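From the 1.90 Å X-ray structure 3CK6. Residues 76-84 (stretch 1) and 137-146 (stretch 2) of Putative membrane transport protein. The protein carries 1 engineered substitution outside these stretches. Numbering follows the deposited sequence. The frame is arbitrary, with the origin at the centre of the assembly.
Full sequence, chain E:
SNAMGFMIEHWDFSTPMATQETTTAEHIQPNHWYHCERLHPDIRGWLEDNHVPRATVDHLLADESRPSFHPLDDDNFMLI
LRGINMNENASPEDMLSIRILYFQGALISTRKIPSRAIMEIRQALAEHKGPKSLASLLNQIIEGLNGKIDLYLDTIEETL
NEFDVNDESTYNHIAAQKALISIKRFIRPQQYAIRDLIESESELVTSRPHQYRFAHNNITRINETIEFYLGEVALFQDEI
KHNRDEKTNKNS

Stretch 1, residues 76-84: NFMLILRGI
Stretch 2, residues 137-146: LLNQIIEGLN

Residues 77-83 form an extended strand, with phi from -156° to -113° and psi from 124° to 166°. Residues 137-146 lie within a longer helix whose i to i-4 bonds run from Ile141 N to Leu137 O (2.9 Å) through Asn146 N to Ile142 O (3.1 Å). The two N-to-C directions differ by 34°, and the axes approach to 8.6 Å. The elements converge toward their C-terminal ends: CA-CA separations are 10.0 Å for Leu79-Leu138, 8.1 Å for Leu81-Ile142 and 5.5 Å for Gly83-Leu145.

Apolar packing makes the direct contact, which buries 306 Å² summed over both sides and contains no direct hydrogen bond. Strand alternation points the CA-to-CB bonds of Phe77, Leu79 and Leu81 toward the helix, while Met78 (selenomethionine) and Ile80 remain out of reach. Where the gap is wide, Phe77 (chi1 p, chi2 76°) spans it, and its CZ lies 3.8 Å from Leu138 CD2, which sits at the ring edge near its plane. Leu79 and Leu138, both t,p, bring Leu79 CD2 to 4.0 Å from Leu138 CD1; Leu79 CD2 also lies 4.2 Å from Ile142 CD1. The CA-to-CB bond of Ile142 points sideways, but its m,t rotamer carries the chain end nearer the strand. Leu81, also m,t, places CD1 3.9 Å from Ile142 CG1 and 3.8 Å from Leu145 CD1.

Backbone packing closes the narrow end. Leu145 (m,t) has the largest covered area, 72 Å²; its CD2 rests 3.9 Å from Gly83 CA. Glycine suits this position, since an ideal CB would lie 2.6 Å from Leu145 CD2, a clash.

One water supplies the polar link, accepting from Ile84 N at 3.0 Å and donating to Leu145 O at 2.8 Å. Within the helix, Asn146 ND2 donates to Glu143 OE1 at 3.2 Å and 166°.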

# COMPACT_ATOMS: atom_id res chain seq x y z
N ASN E 76 19.34 -19.63 16.95
CA ASN E 76 19.52 -18.35 17.62
C ASN E 76 18.78 -17.22 16.92
O ASN E 76 18.52 -17.28 15.71
CB ASN E 76 21.02 -17.97 17.73
CG ASN E 76 21.86 -19.10 18.33
OD1 ASN E 76 21.39 -19.84 19.18
ND2 ASN E 76 23.10 -19.23 17.87
N PHE E 77 18.44 -16.22 17.70
CA PHE E 77 17.88 -15.00 17.13
C PHE E 77 18.09 -13.81 18.04
O PHE E 77 18.46 -13.97 19.22
CB PHE E 77 16.38 -15.17 16.77
CG PHE E 77 15.45 -15.38 17.95
CD1 PHE E 77 15.08 -14.32 18.79
CD2 PHE E 77 14.87 -16.64 18.17
CE1 PHE E 77 14.18 -14.52 19.87
CE2 PHE E 77 13.97 -16.84 19.24
CZ PHE E 77 13.62 -15.80 20.09
N MSE E 78 17.86 -12.63 17.48
CA MSE E 78 17.76 -11.40 18.28
C MSE E 78 16.38 -10.83 18.11
O MSE E 78 15.89 -10.75 16.98
CB MSE E 78 18.78 -10.35 17.82
CG MSE E 78 18.77 -9.04 18.67
SE MSE E 78 20.18 -7.81 18.00
CE MSE E 78 21.67 -8.90 18.30
N LEU E 79 15.79 -10.41 19.22
CA LEU E 79 14.52 -9.70 19.22
C LEU E 79 14.65 -8.39 19.99
O LEU E 79 15.03 -8.36 21.17
CB LEU E 79 13.41 -10.55 19.86
CG LEU E 79 12.01 -9.96 19.87
CD1 LEU E 79 11.44 -9.81 18.44
CD2 LEU E 79 11.11 -10.84 20.72
N ILE E 80 14.31 -7.31 19.32
CA ILE E 80 14.35 -5.99 19.92
C ILE E 80 12.95 -5.45 20.04
O ILE E 80 12.20 -5.49 19.07
CB ILE E 80 15.27 -5.04 19.09
CG1 ILE E 80 16.70 -5.61 19.09
CG2 ILE E 80 15.19 -3.59 19.63
CD1 ILE E 80 17.68 -4.97 18.09
N LEU E 81 12.63 -4.90 21.22
CA LEU E 81 11.31 -4.37 21.54
C LEU E 81 11.40 -3.06 22.30
O LEU E 81 12.45 -2.72 22.84
CB LEU E 81 10.52 -5.38 22.40
CG LEU E 81 10.32 -6.77 21.79
CD1 LEU E 81 9.75 -7.68 22.86
CD2 LEU E 81 9.41 -6.76 20.53
N ARG E 82 10.30 -2.34 22.32
CA ARG E 82 10.20 -1.10 23.07
C ARG E 82 9.04 -1.18 24.07
O ARG E 82 8.04 -1.88 23.84
CB ARG E 82 10.04 0.09 22.12
CG ARG E 82 11.28 0.41 21.30
CD ARG E 82 11.97 1.71 21.79
NE ARG E 82 13.16 2.01 20.98
CZ ARG E 82 13.89 3.12 21.06
NH1 ARG E 82 13.59 4.07 21.93
NH2 ARG E 82 14.93 3.28 20.25
N GLY E 83 9.20 -0.47 25.19
CA GLY E 83 8.18 -0.36 26.22
C GLY E 83 8.06 1.06 26.75
O GLY E 83 8.96 1.89 26.52
N ILE E 84 6.97 1.33 27.45
CA ILE E 84 6.75 2.64 28.12
C ILE E 84 7.87 2.94 29.13
O ILE E 84 8.32 2.06 29.86
CB ILE E 84 5.36 2.68 28.79
CG1 ILE E 84 4.26 2.44 27.76
CG2 ILE E 84 5.09 4.05 29.49
CD1 ILE E 84 4.22 3.49 26.60
N LEU E 137 8.41 -17.46 29.34
CA LEU E 137 9.05 -16.21 29.73
C LEU E 137 8.99 -15.15 28.64
O LEU E 137 8.62 -13.99 28.90
CB LEU E 137 10.51 -16.49 30.13
CG LEU E 137 11.36 -15.24 30.41
CD1 LEU E 137 10.79 -14.46 31.61
CD2 LEU E 137 12.79 -15.63 30.66
N LEU E 138 9.38 -15.52 27.42
CA LEU E 138 9.45 -14.54 26.33
C LEU E 138 8.05 -14.04 25.97
O LEU E 138 7.84 -12.87 25.70
CB LEU E 138 10.14 -15.17 25.13
CG LEU E 138 10.22 -14.33 23.85
CD1 LEU E 138 10.91 -13.00 24.14
CD2 LEU E 138 10.93 -15.09 22.74
N ASN E 139 7.08 -14.97 25.98
CA ASN E 139 5.66 -14.64 25.80
C ASN E 139 5.20 -13.61 26.82
O ASN E 139 4.53 -12.63 26.48
CB ASN E 139 4.84 -15.94 25.88
CG ASN E 139 3.42 -15.81 25.30
OD1 ASN E 139 2.78 -16.83 25.06
ND2 ASN E 139 2.91 -14.57 25.12
N GLN E 140 5.57 -13.82 28.09
CA GLN E 140 5.19 -12.87 29.15
C GLN E 140 5.87 -11.51 29.01
O GLN E 140 5.27 -10.49 29.32
CB GLN E 140 5.49 -13.45 30.53
CG GLN E 140 4.53 -14.58 30.94
CD GLN E 140 4.65 -14.94 32.41
OE1 GLN E 140 5.28 -14.22 33.20
NE2 GLN E 140 4.05 -16.07 32.80
N ILE E 141 7.11 -11.49 28.54
CA ILE E 141 7.79 -10.20 28.27
C ILE E 141 7.02 -9.41 27.20
O ILE E 141 6.69 -8.23 27.39
CB ILE E 141 9.28 -10.40 27.85
CG1 ILE E 141 10.09 -11.01 29.01
CG2 ILE E 141 9.91 -9.03 27.39
CD1 ILE E 141 11.49 -11.54 28.60
N ILE E 142 6.72 -10.07 26.08
CA ILE E 142 5.99 -9.46 24.97
C ILE E 142 4.62 -8.95 25.45
O ILE E 142 4.29 -7.77 25.28
CB ILE E 142 5.90 -10.44 23.74
CG1 ILE E 142 7.28 -10.66 23.13
CG2 ILE E 142 4.94 -9.92 22.69
CD1 ILE E 142 7.39 -11.90 22.26
N GLU E 143 3.83 -9.83 26.08
CA GLU E 143 2.52 -9.42 26.58
C GLU E 143 2.59 -8.39 27.71
O GLU E 143 1.71 -7.52 27.82
CB GLU E 143 1.67 -10.62 27.01
CG GLU E 143 1.20 -11.50 25.85
CD GLU E 143 -0.07 -10.96 25.15
OE1 GLU E 143 -0.16 -9.74 24.86
OE2 GLU E 143 -0.98 -11.79 24.86
N GLY E 144 3.61 -8.49 28.56
CA GLY E 144 3.78 -7.51 29.64
C GLY E 144 3.97 -6.10 29.07
O GLY E 144 3.33 -5.16 29.52
N LEU E 145 4.87 -5.99 28.09
CA LEU E 145 5.13 -4.74 27.37
C LEU E 145 3.87 -4.18 26.69
O LEU E 145 3.59 -2.98 26.80
CB LEU E 145 6.28 -4.91 26.38
CG LEU E 145 7.70 -5.13 26.94
CD1 LEU E 145 8.67 -5.48 25.82
CD2 LEU E 145 8.18 -3.92 27.72
N ASN E 146 3.10 -5.05 26.01
CA ASN E 146 1.76 -4.68 25.48
C ASN E 146 0.83 -4.12 26.55
O ASN E 146 0.25 -3.04 26.36
CB ASN E 146 1.04 -5.91 24.87
CG ASN E 146 1.58 -6.31 23.51
OD1 ASN E 146 2.28 -5.52 22.86
ND2 ASN E 146 1.23 -7.54 23.04
O HOH W 1 5.54 -1.27 27.88